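PDB 6JIG: GMP reductase from Trypanosoma brucei brucei, which probably catalyses the NADPH-dependent reductive deamination of GMP to IMP and carries a CBS-domain pair that binds guanine nucleotides. Local coordinates for residues I72-R77 and A253-V258; E82-M87 and V231-G236; A86-V91 and I246-A251; D240-A245 and P279-V284. The protein carries 1 engineered substitution. All coordinates share one frame; numbering follows the deposited sequence.

Interaction 1 (I72-R77 and A253-V258)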
# COMPACT_ATOMS: atom_id res chain seq x y z
N ILE A 72 3.08 37.72 18.43
CA ILE A 72 2.45 38.68 17.52
C ILE A 72 2.07 37.96 16.24
O ILE A 72 2.66 36.93 15.89
CB ILE A 72 3.38 39.89 17.25
CG1 ILE A 72 2.58 41.11 16.75
CG2 ILE A 72 4.50 39.54 16.23
CD1 ILE A 72 3.41 42.37 16.63
N GLY A 73 1.06 38.49 15.55
CA GLY A 73 0.73 38.04 14.21
C GLY A 73 0.97 39.17 13.22
O GLY A 73 0.86 40.35 13.57
N ILE A 74 1.33 38.81 11.99
CA ILE A 74 1.48 39.76 10.88
C ILE A 74 0.31 39.55 9.92
O ILE A 74 0.21 38.50 9.27
CB ILE A 74 2.82 39.60 10.15
CG1 ILE A 74 4.01 39.66 11.11
CG2 ILE A 74 2.96 40.67 9.06
CD1 ILE A 74 4.07 40.93 11.98
N LEU A 75 -0.57 40.54 9.83
CA LEU A 75 -1.73 40.47 8.95
C LEU A 75 -1.30 40.45 7.48
O LEU A 75 -0.54 41.32 7.03
CB LEU A 75 -2.65 41.66 9.20
CG LEU A 75 -3.27 41.72 10.59
CD1 LEU A 75 -4.03 43.05 10.79
CD2 LEU A 75 -4.19 40.54 10.85
N HIS A 76 -1.83 39.49 6.72
CA HIS A 76 -1.43 39.34 5.34
C HIS A 76 -2.07 40.43 4.47
O HIS A 76 -3.05 41.07 4.87
CB HIS A 76 -1.81 37.95 4.82
CG HIS A 76 -3.27 37.78 4.57
ND1 HIS A 76 -3.85 38.10 3.36
CD2 HIS A 76 -4.27 37.31 5.35
CE1 HIS A 76 -5.15 37.86 3.42
NE2 HIS A 76 -5.43 37.38 4.62
N ARG A 77 -1.49 40.65 3.29
CA ARG A 77 -1.87 41.73 2.39
C ARG A 77 -2.61 41.24 1.15
O ARG A 77 -2.83 42.03 0.22
CB ARG A 77 -0.64 42.53 1.98
CG ARG A 77 0.30 41.78 1.01
CD ARG A 77 1.53 42.61 0.68
NE ARG A 77 2.63 41.79 0.16
CZ ARG A 77 2.99 41.76 -1.12
NH1 ARG A 77 2.32 42.49 -2.01
NH2 ARG A 77 4.00 41.00 -1.51
N ALA A 253 -1.47 49.80 13.07
CA ALA A 253 -0.35 48.87 12.89
C ALA A 253 0.82 49.27 13.78
O ALA A 253 1.25 50.42 13.77
CB ALA A 253 0.09 48.84 11.43
N ASP A 254 1.33 48.31 14.54
CA ASP A 254 2.46 48.57 15.42
C ASP A 254 3.80 48.40 14.73
O ASP A 254 4.79 48.99 15.17
CB ASP A 254 2.37 47.66 16.64
CG ASP A 254 1.12 47.93 17.46
OD1 ASP A 254 1.08 49.03 18.05
OD2 ASP A 254 0.19 47.09 17.48
N VAL A 255 3.85 47.59 13.67
CA VAL A 255 5.02 47.45 12.80
C VAL A 255 4.50 47.17 11.40
O VAL A 255 3.40 46.64 11.21
CB VAL A 255 5.99 46.31 13.22
CG1 VAL A 255 6.63 46.59 14.55
CG2 VAL A 255 5.27 44.97 13.26
N LEU A 256 5.31 47.53 10.42
CA LEU A 256 5.04 47.16 9.04
C LEU A 256 6.10 46.15 8.60
O LEU A 256 7.26 46.23 9.00
CB LEU A 256 5.09 48.37 8.11
CG LEU A 256 4.00 49.42 8.31
CD1 LEU A 256 4.29 50.62 7.43
CD2 LEU A 256 2.64 48.83 8.01
N VAL A 257 5.69 45.21 7.75
CA VAL A 257 6.61 44.20 7.22
C VAL A 257 6.61 44.30 5.71
O VAL A 257 5.62 43.92 5.06
CB VAL A 257 6.24 42.78 7.68
CG1 VAL A 257 7.25 41.77 7.12
CG2 VAL A 257 6.14 42.71 9.21
N VAL A 258 7.70 44.80 5.14
CA VAL A 258 7.91 44.77 3.69
C VAL A 258 8.29 43.34 3.33
O VAL A 258 9.32 42.84 3.79
CB VAL A 258 9.02 45.74 3.27
CG1 VAL A 258 9.27 45.62 1.78
CG2 VAL A 258 8.66 47.15 3.65

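Interaction 2 (E82-M87 and V231-G236)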
# COMPACT_ATOMS: atom_id res chain seq x y z
N GLU A 82 -8.80 48.30 2.35
CA GLU A 82 -9.93 48.42 3.27
C GLU A 82 -10.08 47.17 4.12
O GLU A 82 -10.31 47.26 5.33
CB GLU A 82 -11.21 48.69 2.48
N GLU A 83 -9.95 45.99 3.51
CA GLU A 83 -10.08 44.74 4.25
C GLU A 83 -8.94 44.58 5.25
O GLU A 83 -9.17 44.17 6.40
CB GLU A 83 -10.10 43.55 3.29
CG GLU A 83 -11.48 43.17 2.78
CD GLU A 83 -11.45 42.07 1.72
OE1 GLU A 83 -10.45 41.99 0.96
OE2 GLU A 83 -12.43 41.30 1.66
N GLN A 84 -7.71 44.86 4.83
CA GLN A 84 -6.58 44.69 5.75
C GLN A 84 -6.73 45.63 6.95
O GLN A 84 -6.52 45.22 8.11
CB GLN A 84 -5.26 44.94 5.03
CG GLN A 84 -4.07 44.27 5.71
CD GLN A 84 -2.75 44.49 5.00
OE1 GLN A 84 -2.68 45.27 4.05
NE2 GLN A 84 -1.69 43.80 5.44
N CYS A 85 -7.13 46.87 6.71
CA CYS A 85 -7.32 47.83 7.80
C CYS A 85 -8.45 47.41 8.72
O CYS A 85 -8.36 47.61 9.94
CB CYS A 85 -7.61 49.20 7.22
SG CYS A 85 -6.14 49.86 6.47
N ALA A 86 -9.51 46.83 8.16
CA ALA A 86 -10.63 46.37 8.98
C ALA A 86 -10.20 45.24 9.92
O ALA A 86 -10.61 45.20 11.09
CB ALA A 86 -11.77 45.91 8.07
N MET A 87 -9.40 44.29 9.43
CA MET A 87 -8.89 43.26 10.32
C MET A 87 -8.07 43.88 11.44
O MET A 87 -8.18 43.47 12.60
CB MET A 87 -8.03 42.26 9.54
CG MET A 87 -8.79 41.45 8.54
SD MET A 87 -7.73 40.11 7.96
CE MET A 87 -6.38 41.04 7.29
N VAL A 231 -0.03 44.23 16.95
CA VAL A 231 -0.26 43.54 15.68
C VAL A 231 0.52 44.26 14.57
O VAL A 231 0.61 45.49 14.54
CB VAL A 231 -1.77 43.45 15.36
CG1 VAL A 231 -2.41 44.86 15.24
CG2 VAL A 231 -2.01 42.62 14.11
N GLY A 232 1.09 43.47 13.66
CA GLY A 232 1.77 43.99 12.49
C GLY A 232 0.97 43.71 11.22
O GLY A 232 -0.04 43.01 11.22
N ALA A 233 1.46 44.29 10.13
CA ALA A 233 0.80 44.14 8.84
C ALA A 233 1.84 44.17 7.73
O ALA A 233 2.81 44.93 7.79
CB ALA A 233 -0.24 45.26 8.63
N ALA A 234 1.64 43.31 6.72
CA ALA A 234 2.52 43.20 5.57
C ALA A 234 2.10 44.16 4.47
O ALA A 234 0.91 44.44 4.29
CB ALA A 234 2.53 41.78 5.01
N VAL A 235 3.10 44.68 3.75
CA VAL A 235 2.93 45.46 2.53
C VAL A 235 3.93 44.96 1.49
O VAL A 235 4.95 44.35 1.82
CB VAL A 235 3.15 46.97 2.75
CG1 VAL A 235 2.19 47.50 3.80
CG2 VAL A 235 4.61 47.25 3.11
N GLY A 236 3.64 45.26 0.23
CA GLY A 236 4.54 44.98 -0.87
C GLY A 236 5.43 46.16 -1.19
O GLY A 236 5.72 47.00 -0.33

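Interaction 3 (A86-V91 and I246-A251)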
# COMPACT_ATOMS: atom_id res chain seq x y z
N ALA A 86 -9.51 46.83 8.16
CA ALA A 86 -10.63 46.37 8.98
C ALA A 86 -10.20 45.24 9.92
O ALA A 86 -10.61 45.20 11.09
CB ALA A 86 -11.77 45.91 8.07
N MET A 87 -9.40 44.29 9.43
CA MET A 87 -8.89 43.26 10.32
C MET A 87 -8.07 43.88 11.44
O MET A 87 -8.18 43.47 12.60
CB MET A 87 -8.03 42.26 9.54
CG MET A 87 -8.79 41.45 8.54
SD MET A 87 -7.73 40.11 7.96
CE MET A 87 -6.38 41.04 7.29
N LEU A 88 -7.25 44.87 11.10
CA LEU A 88 -6.40 45.52 12.09
C LEU A 88 -7.25 46.20 13.17
O LEU A 88 -7.00 46.03 14.37
CB LEU A 88 -5.48 46.52 11.40
CG LEU A 88 -4.17 46.76 12.15
CD1 LEU A 88 -3.06 47.03 11.18
CD2 LEU A 88 -4.33 47.93 13.12
N ARG A 89 -8.27 46.95 12.75
CA ARG A 89 -9.13 47.62 13.72
C ARG A 89 -9.86 46.61 14.61
O ARG A 89 -10.12 46.90 15.78
CB ARG A 89 -10.14 48.51 13.00
CG ARG A 89 -9.55 49.80 12.47
CD ARG A 89 -10.66 50.70 11.92
NE ARG A 89 -11.16 50.18 10.66
CZ ARG A 89 -10.75 50.61 9.47
NH1 ARG A 89 -9.84 51.58 9.40
NH2 ARG A 89 -11.25 50.08 8.36
N GLU A 90 -10.22 45.45 14.07
CA GLU A 90 -10.84 44.43 14.92
C GLU A 90 -9.86 43.91 15.96
O GLU A 90 -10.25 43.66 17.11
CB GLU A 90 -11.39 43.28 14.08
CG GLU A 90 -12.62 43.68 13.26
CD GLU A 90 -13.29 42.50 12.59
OE1 GLU A 90 -13.36 41.42 13.22
OE2 GLU A 90 -13.73 42.65 11.43
N VAL A 91 -8.60 43.71 15.56
CA VAL A 91 -7.60 43.28 16.54
C VAL A 91 -7.48 44.32 17.65
O VAL A 91 -7.41 43.98 18.84
CB VAL A 91 -6.25 43.04 15.85
CG1 VAL A 91 -5.18 42.70 16.90
CG2 VAL A 91 -6.36 41.89 14.82
N ILE A 246 0.35 53.62 4.60
CA ILE A 246 -0.13 54.80 5.32
C ILE A 246 -1.42 54.47 6.05
O ILE A 246 -1.58 54.77 7.24
CB ILE A 246 -0.32 55.98 4.35
CG1 ILE A 246 1.03 56.61 4.01
CG2 ILE A 246 -1.25 57.03 4.97
CD1 ILE A 246 1.08 57.25 2.61
N ARG A 247 -2.35 53.82 5.35
CA ARG A 247 -3.65 53.51 5.95
C ARG A 247 -3.54 52.44 7.04
O ARG A 247 -4.29 52.50 8.03
CB ARG A 247 -4.62 53.09 4.85
CG ARG A 247 -4.91 54.28 3.89
CD ARG A 247 -5.71 53.89 2.66
NE ARG A 247 -6.97 53.24 3.02
CZ ARG A 247 -7.81 52.71 2.14
NH1 ARG A 247 -7.53 52.77 0.84
NH2 ARG A 247 -8.92 52.11 2.55
N LEU A 248 -2.62 51.48 6.90
CA LEU A 248 -2.41 50.51 7.97
C LEU A 248 -1.91 51.19 9.24
O LEU A 248 -2.35 50.86 10.35
CB LEU A 248 -1.41 49.44 7.53
CG LEU A 248 -1.91 48.43 6.50
CD1 LEU A 248 -0.73 47.65 5.91
CD2 LEU A 248 -2.91 47.48 7.15
N VAL A 249 -0.96 52.12 9.10
CA VAL A 249 -0.45 52.82 10.28
C VAL A 249 -1.56 53.63 10.93
O VAL A 249 -1.70 53.64 12.16
CB VAL A 249 0.77 53.69 9.89
CG1 VAL A 249 1.21 54.55 11.07
CG2 VAL A 249 1.93 52.79 9.46
N GLU A 250 -2.39 54.29 10.11
CA GLU A 250 -3.54 55.02 10.65
C GLU A 250 -4.50 54.10 11.39
O GLU A 250 -5.12 54.51 12.37
CB GLU A 250 -4.29 55.73 9.52
CG GLU A 250 -3.60 56.99 9.06
CD GLU A 250 -4.17 57.53 7.76
OE1 GLU A 250 -5.18 56.97 7.26
OE2 GLU A 250 -3.60 58.52 7.25
N ALA A 251 -4.63 52.85 10.93
CA ALA A 251 -5.51 51.90 11.58
C ALA A 251 -4.93 51.34 12.87
O ALA A 251 -5.67 50.74 13.66
CB ALA A 251 -5.87 50.76 10.63

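Interaction 4 (D240-A245 and P279-V284)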
# COMPACT_ATOMS: atom_id res chain seq x y z
N ASP A 240 1.34 51.50 -5.13
CA ASP A 240 0.13 51.50 -4.31
C ASP A 240 0.38 50.97 -2.90
O ASP A 240 -0.42 51.26 -2.00
CB ASP A 240 -0.95 50.67 -4.99
CG ASP A 240 -2.29 50.77 -4.28
OD1 ASP A 240 -2.72 51.90 -3.97
OD2 ASP A 240 -2.90 49.71 -4.02
N ASP A 241 1.44 50.20 -2.68
CA ASP A 241 1.69 49.69 -1.33
C ASP A 241 2.00 50.82 -0.35
O ASP A 241 1.76 50.66 0.86
CB ASP A 241 2.83 48.68 -1.37
CG ASP A 241 2.38 47.34 -1.91
OD1 ASP A 241 1.61 46.65 -1.21
OD2 ASP A 241 2.77 47.00 -3.05
N MET A 242 2.51 51.95 -0.83
CA MET A 242 2.72 53.09 0.06
C MET A 242 1.39 53.58 0.61
O MET A 242 1.28 53.90 1.81
CB MET A 242 3.46 54.19 -0.69
CG MET A 242 3.95 55.31 0.20
SD MET A 242 5.16 54.78 1.42
CE MET A 242 4.98 56.08 2.62
N ASN A 243 0.35 53.64 -0.23
CA ASN A 243 -0.98 54.00 0.24
C ASN A 243 -1.49 52.99 1.26
O ASN A 243 -2.05 53.37 2.30
CB ASN A 243 -1.94 54.11 -0.94
CG ASN A 243 -3.21 54.84 -0.58
OD1 ASN A 243 -4.28 54.24 -0.46
ND2 ASN A 243 -3.10 56.16 -0.38
N ARG A 244 -1.32 51.69 0.98
CA ARG A 244 -1.68 50.66 1.95
C ARG A 244 -0.95 50.88 3.28
O ARG A 244 -1.55 50.81 4.35
CB ARG A 244 -1.37 49.28 1.37
CG ARG A 244 -1.76 48.11 2.26
CD ARG A 244 -1.33 46.79 1.63
NE ARG A 244 -2.07 46.51 0.40
CZ ARG A 244 -3.16 45.76 0.35
NH1 ARG A 244 -3.64 45.21 1.47
NH2 ARG A 244 -3.78 45.54 -0.80
N ALA A 245 0.36 51.14 3.21
CA ALA A 245 1.14 51.33 4.43
C ALA A 245 0.61 52.49 5.25
O ALA A 245 0.49 52.40 6.48
CB ALA A 245 2.60 51.57 4.07
N PRO A 279 6.80 60.73 7.06
CA PRO A 279 6.34 60.77 8.46
C PRO A 279 5.05 60.01 8.69
O PRO A 279 4.79 59.61 9.83
CB PRO A 279 6.15 62.27 8.72
CG PRO A 279 6.98 62.95 7.68
CD PRO A 279 6.90 62.07 6.47
N ARG A 280 4.25 59.78 7.65
CA ARG A 280 3.01 59.02 7.83
C ARG A 280 3.27 57.54 8.10
O ARG A 280 2.39 56.86 8.63
CB ARG A 280 2.13 59.19 6.60
CG ARG A 280 1.66 60.63 6.38
CD ARG A 280 0.99 60.81 5.04
NE ARG A 280 1.93 60.66 3.93
CZ ARG A 280 1.58 60.70 2.65
NH1 ARG A 280 0.31 60.89 2.32
NH2 ARG A 280 2.50 60.54 1.70
N THR A 281 4.44 57.03 7.74
CA THR A 281 4.78 55.63 8.01
C THR A 281 6.00 55.45 8.91
O THR A 281 6.17 54.36 9.48
CB THR A 281 5.02 54.87 6.70
OG1 THR A 281 5.90 55.63 5.86
CG2 THR A 281 3.71 54.67 5.96
N ALA A 282 6.85 56.47 9.07
CA ALA A 282 8.08 56.32 9.83
C ALA A 282 7.85 56.30 11.33
O ALA A 282 8.81 56.11 12.09
CB ALA A 282 9.06 57.44 9.48
N SER A 283 6.61 56.46 11.77
CA SER A 283 6.30 56.35 13.19
C SER A 283 6.31 54.91 13.69
O SER A 283 6.21 54.72 14.91
CB SER A 283 4.93 56.96 13.47
OG SER A 283 3.95 56.38 12.62
N VAL A 284 6.44 53.91 12.82
CA VAL A 284 6.49 52.52 13.27
C VAL A 284 7.71 51.83 12.67
O VAL A 284 8.21 52.21 11.61
CB VAL A 284 5.20 51.72 12.92
CG1 VAL A 284 3.94 52.40 13.51
CG2 VAL A 284 5.07 51.51 11.43

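Interaction 1 (I72-R77 and A253-V258)
Ile74 and Val257 meet inside the barrel, mostly through methyl groups. CG2 of Ile74 lies 3.8 Å from CG2 of Val257, and CD1 of Ile74 comes to 3.9 Å from the same Val257 methyl, so one valine branch sits against both methyls of the isoleucine. The two side chains cross at about a right angle. In Ile74 the CG1 arm stands beside the backbone N (chi1 -53°) and folds again at chi2, which turns CD1 toward strand 255-259, where it also reaches CG2 of Val255, more loosely, at 4.4 Å. Val257 directs CG2, the branch beside its own backbone N, at the isoleucine, while CG1 lies anti to that nitrogen.

No hydrogen bond joins the two segments, because strand 232-235 runs between them: Gly73 and Leu75 bond to Gly232 on one side, and Ala233 bonds to Val255 and Val257 on the other. The gap of 7.7 Å between the CA atoms of Ile74 and Val257 reflects this intervening strand. Toward the N-terminal ends of these strands, Leu39 of strand 37-40 touches both Ile72 and Val255, and Asp254 forms a salt bridge with Lys92. Inward-pointing residues of second-neighbour strands, meeting across the strand between them, are characteristic of the closed parallel (beta/alpha)8 TIM barrel, here the catalytic barrel of the IMPDH/GMPR family.

Interaction 2 (E82-M87 and V231-G236)
Gln84 reaches from its helix to the backbone carbonyl of Ala234 and gives its side-chain NH2 to it. The bond from NE2 of Gln84 to O of Ala234 is 2.9 Å long and nearly straight, with an N-H...O angle of 170°. It lies in the carbonyl plane and uses a lone pair of the oxygen, the C=O...N angle being 139°. The acceptor is only 6° out of the glutamine's amide plane, so the two flat groups meet with the bond lying in both planes.

The glutamine gets there by stretching. CG is anti to the backbone N and the chain stays extended at chi2, which carries the amide straight out from the helix toward the strand. On the way NE2 passes CB of Ala233 at 3.8 Å; this methyl points toward the helix and lies beside the amide.

The other end of the amide is held as well. OE1 of Gln84 accepts a hydrogen bond from NH1 of Arg244, and NE2 has a second, weak bond to the carbonyl oxygen of Leu75. With both ends engaged, the rotation of the buried amide is fixed, and its polar atoms are satisfied within the protein.

Gln84 thus ties helix 81-93 to strand 232-235, the barrel strand beside the 72-75 strand that precedes this helix. Leu248 of helix 239-251 packs against Gln84, Ala233 and Val235, so this helix, too, packs on the glutamine and the strand.

Interaction 3 (A86-V91 and I246-A251)
Leu88 directs both methyl branches at Leu248 and Ala251 of the partner helix. CD2 approaches the backbone O of Ala251 at 3.2 Å, a close carbon-to-oxygen approach, and lies 4.1 Å from the CB of Ala251. CD1 goes to Leu248 instead, 4.1 Å from its CD2. The leucine stands with CG anti to the backbone N (chi1 -153°), but chi2, at 147°, is well off a staggered value, so the fork is twisted from its relaxed setting where it fits between Leu248 and Ala251.

Leu248 has the other common setting, its CG beside the backbone N, and sends CD2 toward the neighbouring helix; the two leucines cross at about a right angle. Inward, Leu248 also rests on Ala233 and Val235 of strand 232-235.

The helices concerned, 81-93 and 239-251, are successive outer helices of the TIM barrel, and their short segments run almost parallel, 17° apart, as expected when consecutive beta-alpha units repeat around a barrel. Their axes come within 9.3 Å, and the backbones draw together at the C-terminal end of 246-251, where the CA atoms of Arg89 and Ala251 are 6.0 Å apart.

Arg89 flanks that approach on the solvent side. Its CG is 4.2 Å from CB of Ala251, and a bend at chi3 brings the guanidinium back to lie obliquely to this methyl. The guanidinium of Arg247 is also nearby, with NH2 of Arg89 and NH2 of Arg247 6.6 Å apart; beyond Arg89 lies Arg93, a GMP- and GTP-binding residue.

Interaction 4 (D240-A245 and P279-V284)
Thr281 presents its methyl to Ala245 and both its methyl and its hydroxyl oxygen to the end of Met242. CG2 of Thr281 is 3.8 Å from CB of Ala245 and equally far, 3.8 Å, from CE of Met242, so the threonine methyl fits against two side chains one helical turn apart. CE of Met242 also comes to 3.4 Å from OG1 of Thr281. The methionine manages this by leaving the helix extended and then bending at chi2 (63°), which turns its tip toward the loop. With chi1 at 48°, OG1 of Thr281 sits between the backbone N and carbonyl carbon; it bonds to the carbonyl oxygen of Leu275, and only weakly to that of Asp278.

This buried patch contrasts with its surroundings. Arg280 is solvent-exposed and only loosely near 240-245; its side chain rests on Ile246, just beyond, and its guanidinium forms a salt bridge with Asp278. Exposed Ser283 lies farther along the loop, in the type I turn from Thr281 to Val284.

The loop links helix 266-277 to barrel strand 285-291. Leu275 of that helix touches both Met242 and Ala245, so helix 239-251 packs here against the next outer helix and the loop that follows it.

Overall arrangement
Interaction 1 lies inside the barrel and interaction 2 between the sheet and its outer helices; both are buried, and 232-235, the strand gripped in interaction 2, separates the two strands of interaction 1. Interactions 2 and 3 both use helix 81-93, while 3 and 4 both use helix 239-251, so the series passes from barrel interior through the sheet-helix interface to the helix layer and a peripheral loop. Chemistry changes along the way. Interaction 1 is purely aliphatic, interaction 2 depends on a buried amide hydrogen bond, interaction 3 combines leucine packing with a surface arginine, and interaction 4 packs methyl groups beside exposed loop residues. Arg244, on the helix of interaction 4, bonds the glutamine of interaction 2.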